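Side-chain contacts in erythrocyte binding antigen 140 (PDB 4GF2), which probably binds a receptor on the host erythrocyte surface during invasion by the malaria parasite, through a region containing two Duffy binding-like domains: residues A[38-43]-A[103-108]; A[19-24]-A[184-189]. The protein carries 3 engineered substitutions. All blocks are in the same frame, centred on the assembly; numbering follows the deposited sequence.

Contact 1 (A[38-43]-A[103-108])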
loop_
_atom_site.group_PDB
_atom_site.type_symbol
_atom_site.label_atom_id
_atom_site.label_comp_id
_atom_site.label_asym_id
_atom_site.label_seq_id
_atom_site.Cartn_x
_atom_site.Cartn_y
_atom_site.Cartn_z
ATOM N N ASP A 38 -7.098 25.520 13.735
ATOM C CA ASP A 38 -8.371 25.438 14.436
ATOM C C ASP A 38 -8.401 26.455 15.580
ATOM O O ASP A 38 -9.462 26.963 15.950
ATOM C CB ASP A 38 -8.593 24.021 14.965
ATOM C CG ASP A 38 -10.059 23.694 15.152
ATOM O OD1 ASP A 38 -10.894 24.304 14.454
ATOM O OD2 ASP A 38 -10.377 22.823 15.990
ATOM N N ARG A 39 -7.231 26.762 16.129
ATOM C CA ARG A 39 -7.147 27.749 17.195
ATOM C C ARG A 39 -7.718 29.082 16.718
ATOM O O ARG A 39 -8.413 29.769 17.464
ATOM C CB ARG A 39 -5.703 27.932 17.663
ATOM C CG ARG A 39 -5.555 28.978 18.773
ATOM C CD ARG A 39 -4.117 29.443 18.933
ATOM N NE ARG A 39 -3.504 29.743 17.645
ATOM C CZ ARG A 39 -3.757 30.826 16.917
ATOM N NH1 ARG A 39 -4.619 31.741 17.340
ATOM N NH2 ARG A 39 -3.142 30.991 15.757
ATOM N N LYS A 40 -7.421 29.441 15.472
ATOM C CA LYS A 40 -7.928 30.677 14.886
ATOM C C LYS A 40 -9.423 30.567 14.583
ATOM O O LYS A 40 -10.179 31.510 14.794
ATOM C CB LYS A 40 -7.162 31.017 13.606
ATOM C CG LYS A 40 -7.717 32.215 12.845
ATOM C CD LYS A 40 -7.673 33.476 13.701
ATOM C CE LYS A 40 -7.985 34.729 12.889
ATOM N NZ LYS A 40 -9.390 34.760 12.397
ATOM N N ILE A 41 -9.843 29.412 14.087
ATOM C CA ILE A 41 -11.254 29.179 13.799
ATOM C C ILE A 41 -12.112 29.402 15.044
ATOM O O ILE A 41 -13.222 29.926 14.951
ATOM C CB ILE A 41 -11.480 27.759 13.245
ATOM C CG1 ILE A 41 -10.908 27.659 11.831
ATOM C CG2 ILE A 41 -12.966 27.405 13.221
ATOM C CD1 ILE A 41 -10.844 26.257 11.303
ATOM N N GLN A 42 -11.586 29.025 16.206
ATOM C CA GLN A 42 -12.352 29.101 17.447
ATOM C C GLN A 42 -12.005 30.317 18.300
ATOM O O GLN A 42 -12.439 30.417 19.450
ATOM C CB GLN A 42 -12.153 27.830 18.269
ATOM C CG GLN A 42 -12.727 26.586 17.614
ATOM C CD GLN A 42 -12.988 25.478 18.612
ATOM O OE1 GLN A 42 -12.058 24.866 19.140
ATOM N NE2 GLN A 42 -14.258 25.220 18.884
ATOM N N LEU A 43 -11.224 31.235 17.743
ATOM C CA LEU A 43 -10.879 32.465 18.443
ATOM C C LEU A 43 -12.139 33.084 19.035
ATOM O O LEU A 43 -13.172 33.154 18.373
ATOM C CB LEU A 43 -10.210 33.449 17.486
ATOM C CG LEU A 43 -9.563 34.674 18.139
ATOM C CD1 LEU A 43 -8.303 34.287 18.915
ATOM C CD2 LEU A 43 -9.252 35.745 17.097
ATOM N N GLY A 103 -6.780 43.893 9.198
ATOM C CA GLY A 103 -6.915 43.480 7.812
ATOM C C GLY A 103 -5.773 42.635 7.274
ATOM O O GLY A 103 -5.430 42.727 6.098
ATOM N N ASP A 104 -5.183 41.805 8.126
ATOM C CA ASP A 104 -4.157 40.863 7.685
ATOM C C ASP A 104 -4.526 39.454 8.142
ATOM O O ASP A 104 -3.895 38.890 9.034
ATOM C CB ASP A 104 -2.784 41.263 8.228
ATOM C CG ASP A 104 -1.688 40.297 7.810
ATOM O OD1 ASP A 104 -1.838 39.646 6.757
ATOM O OD2 ASP A 104 -0.679 40.183 8.541
ATOM N N ASP A 105 -5.556 38.892 7.520
ATOM C CA ASP A 105 -6.104 37.615 7.953
ATOM C C ASP A 105 -6.425 36.713 6.765
ATOM O O ASP A 105 -7.128 37.117 5.839
ATOM C CB ASP A 105 -7.370 37.853 8.772
ATOM C CG ASP A 105 -7.800 36.627 9.548
ATOM O OD1 ASP A 105 -7.214 35.546 9.324
ATOM O OD2 ASP A 105 -8.726 36.745 10.379
ATOM N N MET A 106 -5.904 35.491 6.798
ATOM C CA MET A 106 -6.185 34.505 5.758
ATOM C C MET A 106 -7.459 33.718 6.072
ATOM O O MET A 106 -8.082 33.149 5.176
ATOM C CB MET A 106 -5.004 33.547 5.607
ATOM C CG MET A 106 -3.776 34.182 4.975
ATOM S SD MET A 106 -2.281 33.197 5.196
ATOM C CE MET A 106 -1.935 33.492 6.926
ATOM N N ASP A 107 -7.836 33.694 7.349
ATOM C CA ASP A 107 -9.056 33.023 7.793
ATOM C C ASP A 107 -10.284 33.792 7.308
ATOM O O ASP A 107 -10.286 35.021 7.292
ATOM C CB ASP A 107 -9.050 32.908 9.320
ATOM C CG ASP A 107 -10.319 32.284 9.875
ATOM O OD1 ASP A 107 -10.931 31.430 9.198
ATOM O OD2 ASP A 107 -10.695 32.654 11.009
ATOM N N PHE A 108 -11.325 33.067 6.906
ATOM C CA PHE A 108 -12.497 33.692 6.300
ATOM C C PHE A 108 -13.776 32.904 6.578
ATOM O O PHE A 108 -13.744 31.836 7.186
ATOM C CB PHE A 108 -12.298 33.794 4.790
ATOM C CG PHE A 108 -12.409 32.475 4.080
ATOM C CD1 PHE A 108 -11.335 31.600 4.037
ATOM C CD2 PHE A 108 -13.592 32.104 3.461
ATOM C CE1 PHE A 108 -11.437 30.385 3.384
ATOM C CE2 PHE A 108 -13.700 30.891 2.808
ATOM C CZ PHE A 108 -12.623 30.031 2.769
#
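K40 leaves the short helix 38-41 with CG anti to its backbone N (chi1 174°) and then bends twice, at chi2 and chi4, which brings NZ between D105 OD2 and D107 OD2. D105 and D107 also hold CG opposite the backbone N, and with CB directed toward the helix in both, their carboxylates meet at one ammonium group. The two salt bridges are close to equal in length but differ in geometry. D107 OD2 meets K40 NZ at 2.8 Å through its anti lone pair, on the side away from OD1. The D105 side chain comes from the opposite direction to K40, and its OD2 takes the same NZ at 2.9 Å through its syn lone pair, on the side of OD1. The aliphatic part of K40 takes part as well: its CG runs 3.5 Å from D107 OD2, while CE lies 3.3 Å from D105 OD2.

The D105 carboxylate is held by an Asx turn, in which D107 N, two residues on, donates to D105 OD1 over 2.8 Å; the donor sits above the carboxylate plane, 53° out of it. Q175 NE2 also bonds D105 OD1, and T112 OG1 reaches D107 OD2, while W179 of helix 175-202 packs on K40.

The contact thus ties helix 38-41 to the loop between helices 83-101 and 110-127 within a Duffy binding domain. If all three are ionised the trio would carry a net charge of -1, which R26, in a long and weak ion pair with D107 OD1, may partly offset; the two carboxylates would be expected to favour the protonated amine.

Contact 2 (A[19-24]-A[184-189])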
loop_
_atom_site.group_PDB
_atom_site.type_symbol
_atom_site.label_atom_id
_atom_site.label_comp_id
_atom_site.label_asym_id
_atom_site.label_seq_id
_atom_site.Cartn_x
_atom_site.Cartn_y
_atom_site.Cartn_z
ATOM N N LYS A 19 -9.770 20.238 21.698
ATOM C CA LYS A 19 -8.429 20.064 22.253
ATOM C C LYS A 19 -7.394 19.654 21.204
ATOM O O LYS A 19 -6.217 19.998 21.319
ATOM C CB LYS A 19 -8.458 19.025 23.369
ATOM C CG LYS A 19 -8.954 19.558 24.701
ATOM C CD LYS A 19 -9.106 18.431 25.715
ATOM C CE LYS A 19 -8.810 18.893 27.130
ATOM N NZ LYS A 19 -7.348 19.107 27.349
ATOM N N SER A 20 -7.826 18.909 20.191
ATOM C CA SER A 20 -6.920 18.465 19.139
ATOM C C SER A 20 -6.374 19.657 18.366
ATOM O O SER A 20 -7.071 20.650 18.170
ATOM C CB SER A 20 -7.636 17.514 18.185
ATOM O OG SER A 20 -8.065 16.349 18.864
ATOM N N ILE A 21 -5.118 19.555 17.941
ATOM C CA ILE A 21 -4.486 20.591 17.136
ATOM C C ILE A 21 -4.519 20.181 15.665
ATOM O O ILE A 21 -3.886 19.202 15.275
ATOM C CB ILE A 21 -3.026 20.820 17.572
ATOM C CG1 ILE A 21 -2.966 21.223 19.048
ATOM C CG2 ILE A 21 -2.380 21.894 16.718
ATOM C CD1 ILE A 21 -1.552 21.313 19.612
ATOM N N LYS A 22 -5.261 20.926 14.851
ATOM C CA LYS A 22 -5.404 20.585 13.437
ATOM C C LYS A 22 -5.363 21.829 12.553
ATOM O O LYS A 22 -5.584 22.948 13.020
ATOM C CB LYS A 22 -6.711 19.822 13.204
ATOM C CG LYS A 22 -7.951 20.605 13.593
ATOM C CD LYS A 22 -9.194 19.728 13.645
ATOM C CE LYS A 22 -9.742 19.439 12.265
ATOM N NZ LYS A 22 -11.022 18.678 12.336
ATOM N N TRP A 23 -5.071 21.621 11.273
ATOM C CA TRP A 23 -5.049 22.706 10.303
ATOM C C TRP A 23 -5.978 22.383 9.146
ATOM O O TRP A 23 -5.869 21.327 8.521
ATOM C CB TRP A 23 -3.625 22.944 9.802
ATOM C CG TRP A 23 -2.747 23.614 10.817
ATOM C CD1 TRP A 23 -2.220 23.052 11.943
ATOM C CD2 TRP A 23 -2.297 24.974 10.800
ATOM N NE1 TRP A 23 -1.468 23.976 12.630
ATOM C CE2 TRP A 23 -1.498 25.166 11.949
ATOM C CE3 TRP A 23 -2.487 26.047 9.927
ATOM C CZ2 TRP A 23 -0.891 26.387 12.246
ATOM C CZ3 TRP A 23 -1.882 27.261 10.221
ATOM C CH2 TRP A 23 -1.095 27.420 11.373
ATOM N N ILE A 24 -6.900 23.296 8.864
ATOM C CA ILE A 24 -7.917 23.053 7.856
ATOM C C ILE A 24 -7.658 23.902 6.622
ATOM O O ILE A 24 -7.590 25.130 6.694
ATOM C CB ILE A 24 -9.323 23.341 8.408
ATOM C CG1 ILE A 24 -9.589 22.465 9.634
ATOM C CG2 ILE A 24 -10.377 23.070 7.350
ATOM C CD1 ILE A 24 -10.126 23.231 10.822
ATOM N N ASN A 184 4.901 24.769 12.195
ATOM C CA ASN A 184 6.152 24.034 12.319
ATOM C C ASN A 184 6.259 23.352 13.678
ATOM O O ASN A 184 6.646 22.186 13.765
ATOM C CB ASN A 184 7.345 24.965 12.114
ATOM C CG ASN A 184 8.674 24.228 12.137
ATOM O OD1 ASN A 184 8.763 23.068 11.734
ATOM N ND2 ASN A 184 9.713 24.900 12.613
ATOM N N GLU A 185 5.910 24.077 14.736
ATOM C CA GLU A 185 5.943 23.521 16.086
ATOM C C GLU A 185 4.892 22.424 16.262
ATOM O O GLU A 185 5.185 21.365 16.812
ATOM C CB GLU A 185 5.743 24.621 17.130
ATOM C CG GLU A 185 6.925 25.573 17.251
ATOM C CD GLU A 185 6.633 26.769 18.147
ATOM O OE1 GLU A 185 5.470 27.227 18.178
ATOM O OE2 GLU A 185 7.568 27.251 18.821
ATOM N N ASN A 186 3.672 22.673 15.795
ATOM C CA ASN A 186 2.624 21.665 15.868
ATOM C C ASN A 186 3.087 20.389 15.171
ATOM O O ASN A 186 2.820 19.278 15.632
ATOM C CB ASN A 186 1.326 22.155 15.215
ATOM C CG ASN A 186 0.716 23.370 15.913
ATOM O OD1 ASN A 186 -0.024 24.137 15.292
ATOM N ND2 ASN A 186 1.011 23.543 17.199
ATOM N N PHE A 187 3.791 20.565 14.059
ATOM C CA PHE A 187 4.215 19.452 13.220
ATOM C C PHE A 187 5.270 18.579 13.890
ATOM O O PHE A 187 5.144 17.357 13.915
ATOM C CB PHE A 187 4.765 19.986 11.899
ATOM C CG PHE A 187 5.426 18.941 11.056
ATOM C CD1 PHE A 187 4.670 18.005 10.375
ATOM C CD2 PHE A 187 6.802 18.900 10.935
ATOM C CE1 PHE A 187 5.276 17.045 9.597
ATOM C CE2 PHE A 187 7.410 17.940 10.157
ATOM C CZ PHE A 187 6.647 17.013 9.487
ATOM N N LEU A 188 6.311 19.210 14.423
ATOM C CA LEU A 188 7.408 18.479 15.046
ATOM C C LEU A 188 6.930 17.708 16.269
ATOM O O LEU A 188 7.448 16.639 16.580
ATOM C CB LEU A 188 8.540 19.434 15.434
ATOM C CG LEU A 188 9.237 20.118 14.253
ATOM C CD1 LEU A 188 10.257 21.134 14.735
ATOM C CD2 LEU A 188 9.895 19.093 13.338
ATOM N N MET A 189 5.934 18.248 16.956
ATOM C CA MET A 189 5.424 17.612 18.159
ATOM C C MET A 189 4.669 16.343 17.789
ATOM O O MET A 189 4.931 15.269 18.332
ATOM C CB MET A 189 4.515 18.577 18.921
ATOM C CG MET A 189 4.007 18.036 20.246
ATOM S SD MET A 189 3.272 19.324 21.277
ATOM C CE MET A 189 1.891 19.838 20.259
#
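I21 approaches helix 175-202 of this Duffy binding-like, mainly helical domain just ahead of strand 23-27, one half of a two-stranded antiparallel hairpin with strand 33-37. Its two branches do different work. CG2, which is anti to the backbone N, presses on the amide of N186, 3.5 Å from N186 CG, and the two side chains cross at about a right angle. CD1, at the end of the other branch, reaches the methyl end of M189, 3.8 Å from M189 CE. E89 of helix 83-101 also touches I21, and I85 of the same helix touches M189.

K22, still ahead of the strand, points away from the helix, and W23, the first strand residue, points toward it. The indole is placed edge-on to N186, its plane 51° from that of the amide, and W183 meets the ring edge-to-face. The N186 amide is bonded at both ends in the crystal: ND2 to a glycerol, probably from the crystallisation liquor, and OD1 to W23. W23 NE1 donates to N186 OD1 over 3.0 Å at an N-H...O angle of 161°, the oxygen lying 5° from the ring plane and receiving on a lone pair in its carbonyl plane.

Contacts 1 and 2 have centres about 15 Å apart and meet directly through their first segments. D38 N lies 3.1 Å from K22 O, a probable backbone hydrogen bond that joins the start of helix 38-41 to the residue just ahead of strand 23-27, and the side chains of I41 and I24 also touch. In sequence, the whole of contact 1 falls between the two segments of contact 2. Helix 175-202 borders both contacts, with W179 at contact 1 and N186 at contact 2. A bound glycerol lies about 5 Å from the K40 side chain and a bound glycerol about 3 Å from that of N186; both are probably from the crystallisation liquor and do not by themselves mark a receptor site.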